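Local coordinates for protein enterotoxin SEN variant (Staphylococcus aureus, PDB 6KRY) that probably acts as a secreted superantigen toxin of a family whose members typically bridge MHC class II molecules and T-cell receptors, at residues A[80-85]-A[106-111]; A[144-149]-A[209-214]; A[175-180]-A[221-226]. One frame throughout, in Å; residues are numbered along the deposited sequence.

How the contacts relate
Contact 1 comes first along the chain and lies in the OB-fold domain, where strand 81-84 pairs with strand 100-109. Contacts 2 and 3 follow in the beta-grasp domain with their segments alternating, since helix 146-161 leads to strand 173-180 and strand 212-214 to strand 218-225. Contact 2 lies nearest the chain's centre, its own centre about 10 Å from that of contact 1 and about 16 Å from that of contact 3, and it touches both: N210 reaches the backbone of V107, and V146 and L149 pack on F178. Contacts 1 and 3 are about 26 Å apart between centres, on opposite sides of the chain's centre. The middle contact thus connects the two domains typical of these toxins.

Contact 1 (A[80-85]-A[106-111])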
loop_
_atom_site.group_PDB
_atom_site.type_symbol
_atom_site.label_atom_id
_atom_site.label_comp_id
_atom_site.label_asym_id
_atom_site.label_seq_id
_atom_site.Cartn_x
_atom_site.Cartn_y
_atom_site.Cartn_z
ATOM N N ASN A 80 -8.857 -16.202 -10.093
ATOM C CA ASN A 80 -9.703 -15.266 -9.354
ATOM C C ASN A 80 -8.862 -14.591 -8.266
ATOM O O ASN A 80 -8.268 -15.295 -7.464
ATOM C CB ASN A 80 -10.913 -15.955 -8.740
ATOM C CG ASN A 80 -11.814 -16.675 -9.728
ATOM O OD1 ASN A 80 -12.366 -17.721 -9.381
ATOM N ND2 ASN A 80 -11.952 -16.195 -10.947
ATOM N N ILE A 81 -8.833 -13.255 -8.240
ATOM C CA ILE A 81 -7.977 -12.494 -7.355
ATOM C C ILE A 81 -8.773 -11.342 -6.719
ATOM O O ILE A 81 -9.759 -10.852 -7.260
ATOM C CB ILE A 81 -6.710 -11.982 -8.097
ATOM C CG1 ILE A 81 -7.048 -11.183 -9.364
ATOM C CG2 ILE A 81 -5.767 -13.108 -8.457
ATOM C CD1 ILE A 81 -5.815 -10.495 -9.965
ATOM N N ASP A 82 -8.278 -10.913 -5.565
ATOM C CA ASP A 82 -8.612 -9.628 -4.938
ATOM C C ASP A 82 -7.431 -8.675 -5.126
ATOM O O ASP A 82 -6.278 -9.092 -5.226
ATOM C CB ASP A 82 -8.914 -9.746 -3.443
ATOM C CG ASP A 82 -10.106 -10.633 -3.107
ATOM O OD1 ASP A 82 -11.075 -10.674 -3.920
ATOM O OD2 ASP A 82 -10.040 -11.308 -2.049
ATOM N N ILE A 83 -7.745 -7.377 -5.185
ATOM C CA ILE A 83 -6.734 -6.396 -5.406
ATOM C C ILE A 83 -6.954 -5.237 -4.453
ATOM O O ILE A 83 -8.051 -4.684 -4.390
ATOM C CB ILE A 83 -6.734 -5.910 -6.868
ATOM C CG1 ILE A 83 -6.668 -7.044 -7.888
ATOM C CG2 ILE A 83 -5.594 -4.933 -7.075
ATOM C CD1 ILE A 83 -7.940 -7.278 -8.650
ATOM N N TYR A 84 -5.877 -4.810 -3.783
ATOM C CA TYR A 84 -5.958 -3.711 -2.899
ATOM C C TYR A 84 -4.671 -2.902 -3.052
ATOM O O TYR A 84 -3.612 -3.438 -2.837
ATOM C CB TYR A 84 -6.115 -4.136 -1.427
ATOM C CG TYR A 84 -6.468 -2.980 -0.522
ATOM C CD1 TYR A 84 -5.519 -2.021 -0.193
ATOM C CD2 TYR A 84 -7.762 -2.797 -0.055
ATOM C CE1 TYR A 84 -5.849 -0.903 0.563
ATOM C CE2 TYR A 84 -8.102 -1.698 0.711
ATOM C CZ TYR A 84 -7.136 -0.762 1.036
ATOM O OH TYR A 84 -7.456 0.344 1.774
ATOM N N GLY A 85 -4.783 -1.602 -3.310
ATOM C CA GLY A 85 -3.632 -0.736 -3.153
ATOM C C GLY A 85 -3.823 0.646 -3.736
ATOM O O GLY A 85 -4.945 1.061 -4.077
ATOM N N GLY A 106 -0.289 -5.876 -4.627
ATOM C CA GLY A 106 -1.611 -5.711 -4.025
ATOM C C GLY A 106 -2.568 -6.877 -4.311
ATOM O O GLY A 106 -3.741 -6.763 -4.029
ATOM N N VAL A 107 -2.055 -8.027 -4.769
ATOM C CA VAL A 107 -2.874 -9.117 -5.250
ATOM C C VAL A 107 -2.810 -10.341 -4.323
ATOM O O VAL A 107 -1.760 -10.778 -3.881
ATOM C CB VAL A 107 -2.490 -9.490 -6.695
ATOM C CG1 VAL A 107 -3.150 -10.783 -7.189
ATOM C CG2 VAL A 107 -2.862 -8.338 -7.610
ATOM N N THR A 108 -4.002 -10.891 -4.053
ATOM C CA THR A 108 -4.173 -12.139 -3.338
ATOM C C THR A 108 -5.159 -13.005 -4.135
ATOM O O THR A 108 -6.114 -12.494 -4.720
ATOM C CB THR A 108 -4.671 -11.926 -1.898
ATOM O OG1 THR A 108 -5.806 -11.054 -1.938
ATOM C CG2 THR A 108 -3.557 -11.369 -1.021
ATOM N N ILE A 109 -4.921 -14.317 -4.113
ATOM C CA ILE A 109 -5.895 -15.323 -4.598
ATOM C C ILE A 109 -7.201 -15.123 -3.822
ATOM O O ILE A 109 -7.184 -14.916 -2.601
ATOM C CB ILE A 109 -5.287 -16.740 -4.453
ATOM C CG1 ILE A 109 -4.123 -16.993 -5.425
ATOM C CG2 ILE A 109 -6.363 -17.825 -4.550
ATOM C CD1 ILE A 109 -4.496 -17.019 -6.872
ATOM N N TYR A 110 -8.332 -15.127 -4.538
ATOM C CA TYR A 110 -9.607 -14.894 -3.967
ATOM C C TYR A 110 -10.108 -16.165 -3.274
ATOM O O TYR A 110 -10.555 -16.088 -2.153
ATOM C CB TYR A 110 -10.612 -14.454 -5.036
ATOM C CG TYR A 110 -12.049 -14.522 -4.588
ATOM C CD1 TYR A 110 -12.596 -13.526 -3.804
ATOM C CD2 TYR A 110 -12.855 -15.585 -4.965
ATOM C CE1 TYR A 110 -13.922 -13.584 -3.406
ATOM C CE2 TYR A 110 -14.174 -15.673 -4.541
ATOM C CZ TYR A 110 -14.713 -14.655 -3.785
ATOM O OH TYR A 110 -16.013 -14.738 -3.373
ATOM N N ASP A 111 -10.052 -17.315 -3.989
ATOM C CA ASP A 111 -10.699 -18.557 -3.577
ATOM C C ASP A 111 -10.031 -19.044 -2.294
ATOM O O ASP A 111 -8.838 -19.201 -2.267
ATOM C CB ASP A 111 -10.611 -19.638 -4.672
ATOM C CG ASP A 111 -11.444 -19.224 -5.867
ATOM O OD1 ASP A 111 -12.681 -19.068 -5.688
ATOM O OD2 ASP A 111 -10.856 -18.930 -6.914
HETATM O O HOH W 1 -7.826 -12.545 -1.416
#
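D82 and T108 face each other as a hydrogen-bonded antiparallel pair: D82 N donates to T108 O at 2.8 Å, and T108 N donates back to D82 O at 3.1 Å. Further bonds extend the ladder in both directions, Y84 N to G106 O on one side and Y110 N to N80 O on the other. Side chains divide between the faces. I83 and V107 share the apolar one, lying alongside each other and pointing the same way, CG1 of I83 beside CG2 of V107. I81, whose side chain diverges from that of its partner I109, brings CG2 obliquely against CG1 of V107 at 3.7 Å. D82 and T108 lie together on the other face, where the D82 carboxylate reaches Y110. OD1 of D82 lies 3.2 Å from CD1 of Y110, at the edge of the ring and near its plane, with the two planes turned 85° apart. The ring gets there because its CG is anti to the backbone N of Y110 (chi1 165°). A water joins the two segments beside the D82 and T108 side chains: it donates to D82 OD2 and to I109 O and accepts from T108 OG1, at 2.6 Å from that hydroxyl.

In the second shell, N36 N donates to OD1 of D82 and Q114 NE2 to OD2, which fixes the rotation of the carboxylate. F76 of helix 70-76 packs on I81, V107 and I109, and L50 of strand 47-55 backs I81 and I83. G106, with positive phi, lies at the end of the pairing. Both strands belong to the sheet of the OB-fold domain, and here a buried aspartate is held by donors from three sources. With an amide, a side-chain NH2 and a water all donating to its oxygens, D82 is plausibly ionised despite its burial.

Contact 2 (A[144-149]-A[209-214])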
loop_
_atom_site.group_PDB
_atom_site.type_symbol
_atom_site.label_atom_id
_atom_site.label_comp_id
_atom_site.label_asym_id
_atom_site.label_seq_id
_atom_site.Cartn_x
_atom_site.Cartn_y
_atom_site.Cartn_z
ATOM N N VAL A 144 -3.007 -11.400 3.396
ATOM C CA VAL A 144 -3.222 -9.974 3.109
ATOM C C VAL A 144 -1.887 -9.373 2.677
ATOM O O VAL A 144 -0.830 -9.782 3.167
ATOM C CB VAL A 144 -3.852 -9.240 4.311
ATOM C CG1 VAL A 144 -2.919 -9.155 5.508
ATOM C CG2 VAL A 144 -4.352 -7.848 3.968
ATOM N N THR A 145 -1.924 -8.454 1.715
ATOM C CA THR A 145 -0.669 -7.814 1.329
ATOM C C THR A 145 -0.261 -6.789 2.391
ATOM O O THR A 145 -1.106 -6.143 3.043
ATOM C CB THR A 145 -0.680 -7.138 -0.038
ATOM O OG1 THR A 145 -1.604 -6.057 0.033
ATOM C CG2 THR A 145 -0.988 -8.145 -1.132
ATOM N N VAL A 146 1.059 -6.670 2.552
ATOM C CA VAL A 146 1.586 -5.621 3.383
ATOM C C VAL A 146 1.072 -4.271 2.867
ATOM O O VAL A 146 0.749 -3.359 3.653
ATOM C CB VAL A 146 3.125 -5.732 3.475
ATOM C CG1 VAL A 146 3.719 -4.546 4.201
ATOM C CG2 VAL A 146 3.537 -7.011 4.191
ATOM N N GLN A 147 0.991 -4.122 1.534
ATOM C CA GLN A 147 0.537 -2.866 0.973
ATOM C C GLN A 147 -0.834 -2.470 1.581
ATOM O O GLN A 147 -1.065 -1.321 1.935
ATOM C CB GLN A 147 0.474 -2.957 -0.549
ATOM C CG GLN A 147 -0.038 -1.678 -1.195
ATOM C CD GLN A 147 -0.093 -1.657 -2.702
ATOM O OE1 GLN A 147 -0.394 -0.617 -3.272
ATOM N NE2 GLN A 147 0.205 -2.769 -3.364
ATOM N N GLU A 148 -1.751 -3.432 1.669
ATOM C CA GLU A 148 -3.096 -3.157 2.209
ATOM C C GLU A 148 -2.996 -2.658 3.650
ATOM O O GLU A 148 -3.611 -1.650 4.003
ATOM C CB GLU A 148 -3.991 -4.382 2.117
ATOM C CG GLU A 148 -5.354 -4.153 2.741
ATOM C CD GLU A 148 -6.381 -5.238 2.445
ATOM O OE1 GLU A 148 -6.182 -6.047 1.485
ATOM O OE2 GLU A 148 -7.361 -5.297 3.219
ATOM N N LEU A 149 -2.217 -3.362 4.473
ATOM C CA LEU A 149 -2.043 -2.993 5.910
ATOM C C LEU A 149 -1.370 -1.619 6.049
ATOM O O LEU A 149 -1.839 -0.776 6.814
ATOM C CB LEU A 149 -1.227 -4.058 6.652
ATOM C CG LEU A 149 -1.778 -5.480 6.604
ATOM C CD1 LEU A 149 -0.951 -6.419 7.469
ATOM C CD2 LEU A 149 -3.256 -5.508 7.031
ATOM N N ASP A 209 6.794 -6.258 -4.937
ATOM C CA ASP A 209 7.181 -7.547 -4.403
ATOM C C ASP A 209 5.961 -8.355 -3.958
ATOM O O ASP A 209 6.067 -9.566 -3.722
ATOM C CB ASP A 209 8.214 -7.457 -3.274
ATOM C CG ASP A 209 7.738 -6.767 -2.000
ATOM O OD1 ASP A 209 6.577 -6.386 -1.953
ATOM O OD2 ASP A 209 8.573 -6.599 -1.046
ATOM N N ASN A 210 4.803 -7.697 -3.848
ATOM C CA ASN A 210 3.549 -8.355 -3.499
ATOM C C ASN A 210 3.682 -9.048 -2.140
ATOM O O ASN A 210 3.068 -10.084 -1.888
ATOM C CB ASN A 210 3.103 -9.340 -4.578
ATOM C CG ASN A 210 1.605 -9.485 -4.612
ATOM O OD1 ASN A 210 0.903 -8.485 -4.762
ATOM N ND2 ASN A 210 1.114 -10.694 -4.388
ATOM N N ARG A 211 4.494 -8.494 -1.251
ATOM C CA ARG A 211 4.747 -9.151 0.027
ATOM C C ARG A 211 3.428 -9.337 0.774
ATOM O O ARG A 211 2.644 -8.417 0.913
ATOM C CB ARG A 211 5.699 -8.342 0.905
ATOM C CG ARG A 211 6.152 -9.076 2.159
ATOM C CD ARG A 211 7.317 -8.413 2.890
ATOM N NE ARG A 211 7.751 -9.317 3.958
ATOM C CZ ARG A 211 8.904 -9.231 4.617
ATOM N NH1 ARG A 211 9.698 -8.203 4.423
ATOM N NH2 ARG A 211 9.257 -10.187 5.461
ATOM N N THR A 212 3.260 -10.545 1.296
ATOM C CA THR A 212 2.005 -11.056 1.808
ATOM C C THR A 212 2.259 -11.666 3.193
ATOM O O THR A 212 3.286 -12.317 3.358
ATOM C CB THR A 212 1.438 -12.103 0.829
ATOM O OG1 THR A 212 1.010 -11.432 -0.368
ATOM C CG2 THR A 212 0.250 -12.851 1.362
ATOM N N VAL A 213 1.322 -11.474 4.141
ATOM C CA VAL A 213 1.424 -12.048 5.470
ATOM C C VAL A 213 0.073 -12.661 5.882
ATOM O O VAL A 213 -0.978 -12.334 5.353
ATOM C CB VAL A 213 1.855 -10.991 6.513
ATOM C CG1 VAL A 213 3.233 -10.427 6.222
ATOM C CG2 VAL A 213 0.866 -9.839 6.652
ATOM N N SER A 214 0.126 -13.487 6.933
ATOM C CA SER A 214 -1.048 -13.999 7.605
ATOM C C SER A 214 -1.676 -12.900 8.473
ATOM O O SER A 214 -1.084 -12.426 9.434
ATOM C CB SER A 214 -0.658 -15.218 8.441
ATOM O OG SER A 214 -1.763 -15.645 9.228
HETATM O O HOH W 2 2.796 -5.873 -0.160
#
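V213 packs against three side chains of 144-149, and this is the compact half of the contact. Its CG2 meets CG1 of V144 and CD1 of L149, both at 4.0 Å, and its CG1 lies as close to CG2 of V146. CG1 of V213 is anti to the carbonyl carbon (chi1 -62°) and CG2 sits between that carbon and the backbone N, which sets CG2 toward V144 and L149 while CG1 goes to V146. Beneath these methyls the backbones pair in a two-stranded antiparallel sheet: V144 N donates to V213 O, and V213 N to V144 O at 2.9 Å. The tight part ends with V146 N, the first amide of helix 146-161, which donates to R211 O at 2.9 Å in a nearly straight bond. A water also donates to that oxygen while accepting from Q147 N, so two early helix amides are served by one carbonyl, one of them through the water. T145 is the N-cap residue, its OG1 accepting from E148 N at 3.1 Å.

The looser side is formed by T212, partly exposed, and the exposed arm of R211. The methyl CG2 of T145 merely stands 3.9 Å from OG1 of T212, a hydroxyl that donates instead to N210 O. R211 follows V146, CG beside CG2, and its extended chain carries the guanidinium onward to a cation-pi contact with F188. An Asx turn (R211 N to D209 OD1) lies in the loop leading into strand 212-214.

Where strand 143-145 becomes a helix, the amide that opens helix 146-161 continues the pairing. Strand 130-139 lies against V144 and L149, strand 188-191 against V146, and N210 reaches over to helix 70-76 and V107 O, joining the beta-grasp side to the OB-fold side.

Contact 3 (A[175-180]-A[221-226]); sequences CIFFHS and DVFLYK
D221, C175 and F223 have most of the buried surface here, and each works differently. The carboxylate of D221 reaches across to H179 on the neighbouring strand, the side chains crossing at about a right angle, and its OD2 lies 2.8 Å from ND1 of H179 and almost as near CE1. The approach is oblique to the imidazole, with the planes 46° apart: a close polar contact of poor angle, whose strength would depend on whether the imidazole is protonated. The D221 backbone is firmly engaged: its carbonyl O accepts from F177 N at 2.8 Å, and its amide donates to F177 O.

C175 faces F223 in the other hydrogen-bonded pair, C175 N to F223 O and F223 N to C175 O, each 2.9 Å. Its SG, set between the backbone N and the carbonyl carbon (chi1 64°), comes against CB of F223 at 4.1 Å and lies oblique to the ring. These strands, 173-180 and 218-225, are adjacent and antiparallel in the mixed sheet of the beta-grasp domain, a worked case of a sheet with two unlike faces: I176 and V222 turn to helix 146-161, whereas C175, F177, D221 and F223 lie on the other face.

F223 carries that second face onward. CE2 of its ring lies 3.8 Å from CD2 of F177, the rings meeting obliquely with planes 88° apart and centroids 5.9 Å apart. Each ring has another aromatic neighbour, Y189 for F177 and F126 for F223, the latter with nearly parallel planes.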
loop_
_atom_site.group_PDB
_atom_site.type_symbol
_atom_site.label_atom_id
_atom_site.label_comp_id
_atom_site.label_asym_id
_atom_site.label_seq_id
_atom_site.Cartn_x
_atom_site.Cartn_y
_atom_site.Cartn_z
ATOM N N CYS A 175 8.550 5.553 11.456
ATOM C CA CYS A 175 8.582 4.289 10.793
ATOM C C CYS A 175 7.431 3.387 11.294
ATOM O O CYS A 175 6.825 3.609 12.338
ATOM C CB CYS A 175 9.929 3.625 10.960
ATOM S SG CYS A 175 10.305 3.209 12.681
ATOM N N ILE A 176 7.151 2.382 10.475
ATOM C CA ILE A 176 6.094 1.422 10.684
ATOM C C ILE A 176 6.715 0.029 10.663
ATOM O O ILE A 176 7.325 -0.363 9.720
ATOM C CB ILE A 176 4.967 1.584 9.657
ATOM C CG1 ILE A 176 3.915 0.520 9.937
ATOM C CG2 ILE A 176 5.461 1.542 8.215
ATOM C CD1 ILE A 176 2.643 0.640 9.149
ATOM N N PHE A 177 6.544 -0.686 11.784
ATOM C CA PHE A 177 7.083 -2.000 11.999
ATOM C C PHE A 177 5.977 -3.048 11.952
ATOM O O PHE A 177 4.975 -2.880 12.592
ATOM C CB PHE A 177 7.662 -2.120 13.409
ATOM C CG PHE A 177 9.142 -1.899 13.486
ATOM C CD1 PHE A 177 10.015 -2.957 13.290
ATOM C CD2 PHE A 177 9.649 -0.629 13.721
ATOM C CE1 PHE A 177 11.389 -2.753 13.349
ATOM C CE2 PHE A 177 11.016 -0.428 13.770
ATOM C CZ PHE A 177 11.874 -1.492 13.598
ATOM N N PHE A 178 6.235 -4.145 11.259
ATOM C CA PHE A 178 5.321 -5.261 11.142
ATOM C C PHE A 178 5.915 -6.408 11.950
ATOM O O PHE A 178 7.002 -6.873 11.604
ATOM C CB PHE A 178 5.117 -5.637 9.671
ATOM C CG PHE A 178 4.471 -4.536 8.864
ATOM C CD1 PHE A 178 5.232 -3.532 8.293
ATOM C CD2 PHE A 178 3.093 -4.487 8.720
ATOM C CE1 PHE A 178 4.631 -2.514 7.567
ATOM C CE2 PHE A 178 2.493 -3.457 8.007
ATOM C CZ PHE A 178 3.267 -2.482 7.428
ATOM N N HIS A 179 5.240 -6.805 13.030
ATOM C CA HIS A 179 5.766 -7.816 13.993
ATOM C C HIS A 179 4.901 -9.071 13.958
ATOM O O HIS A 179 3.688 -8.953 14.037
ATOM C CB HIS A 179 5.719 -7.289 15.437
ATOM C CG HIS A 179 6.816 -6.332 15.735
ATOM N ND1 HIS A 179 6.600 -4.973 15.823
ATOM C CD2 HIS A 179 8.146 -6.529 15.905
ATOM C CE1 HIS A 179 7.754 -4.366 16.078
ATOM N NE2 HIS A 179 8.720 -5.293 16.097
ATOM N N SER A 180 5.533 -10.247 13.911
ATOM C CA SER A 180 4.783 -11.503 14.033
ATOM C C SER A 180 4.366 -11.708 15.505
ATOM O O SER A 180 5.186 -11.645 16.421
ATOM C CB SER A 180 5.575 -12.674 13.473
ATOM O OG SER A 180 6.746 -12.892 14.220
ATOM N N ASP A 221 3.546 -1.666 14.948
ATOM C CA ASP A 221 3.950 -0.589 15.828
ATOM C C ASP A 221 4.450 0.574 14.969
ATOM O O ASP A 221 5.284 0.381 14.091
ATOM C CB ASP A 221 5.028 -1.024 16.810
ATOM C CG ASP A 221 4.665 -2.230 17.658
ATOM O OD1 ASP A 221 3.556 -2.241 18.202
ATOM O OD2 ASP A 221 5.504 -3.160 17.724
ATOM N N VAL A 222 3.967 1.781 15.273
ATOM C CA VAL A 222 4.372 2.999 14.597
ATOM C C VAL A 222 5.211 3.847 15.576
ATOM O O VAL A 222 4.768 4.082 16.735
ATOM C CB VAL A 222 3.128 3.779 14.123
ATOM C CG1 VAL A 222 3.490 5.137 13.544
ATOM C CG2 VAL A 222 2.313 2.970 13.112
ATOM N N PHE A 223 6.372 4.327 15.110
ATOM C CA PHE A 223 7.257 5.191 15.900
ATOM C C PHE A 223 7.366 6.515 15.162
ATOM O O PHE A 223 7.766 6.541 14.014
ATOM C CB PHE A 223 8.614 4.515 16.128
ATOM C CG PHE A 223 8.536 3.231 16.910
ATOM C CD1 PHE A 223 8.472 3.244 18.294
ATOM C CD2 PHE A 223 8.451 2.008 16.261
ATOM C CE1 PHE A 223 8.357 2.064 19.012
ATOM C CE2 PHE A 223 8.343 0.828 16.979
ATOM C CZ PHE A 223 8.300 0.862 18.348
ATOM N N LEU A 224 6.987 7.596 15.833
ATOM C CA LEU A 224 7.056 8.919 15.296
ATOM C C LEU A 224 8.009 9.757 16.160
ATOM O O LEU A 224 8.104 9.532 17.356
ATOM C CB LEU A 224 5.664 9.556 15.304
ATOM C CG LEU A 224 4.571 8.748 14.584
ATOM C CD1 LEU A 224 3.240 9.472 14.703
ATOM C CD2 LEU A 224 4.926 8.531 13.127
ATOM N N TYR A 225 8.661 10.733 15.537
ATOM C CA TYR A 225 9.666 11.555 16.232
ATOM C C TYR A 225 9.542 13.010 15.763
ATOM O O TYR A 225 9.433 13.274 14.559
ATOM C CB TYR A 225 11.081 11.049 15.975
ATOM C CG TYR A 225 11.283 9.608 16.353
ATOM C CD1 TYR A 225 11.504 9.245 17.672
ATOM C CD2 TYR A 225 11.215 8.605 15.396
ATOM C CE1 TYR A 225 11.663 7.916 18.029
ATOM C CE2 TYR A 225 11.357 7.274 15.743
ATOM C CZ TYR A 225 11.588 6.931 17.059
ATOM O OH TYR A 225 11.763 5.611 17.377
ATOM N N LYS A 226 9.594 13.930 16.740
ATOM C CA LYS A 226 9.617 15.366 16.527
ATOM C C LYS A 226 10.971 15.825 15.981
ATOM O O LYS A 226 12.000 15.188 16.202
ATOM C CB LYS A 226 9.327 16.059 17.862
ATOM C CG LYS A 226 7.880 16.471 18.098
ATOM C CD LYS A 226 6.856 15.333 18.150
ATOM C CE LYS A 226 6.259 15.082 19.527
ATOM N NZ LYS A 226 6.147 16.309 20.358
#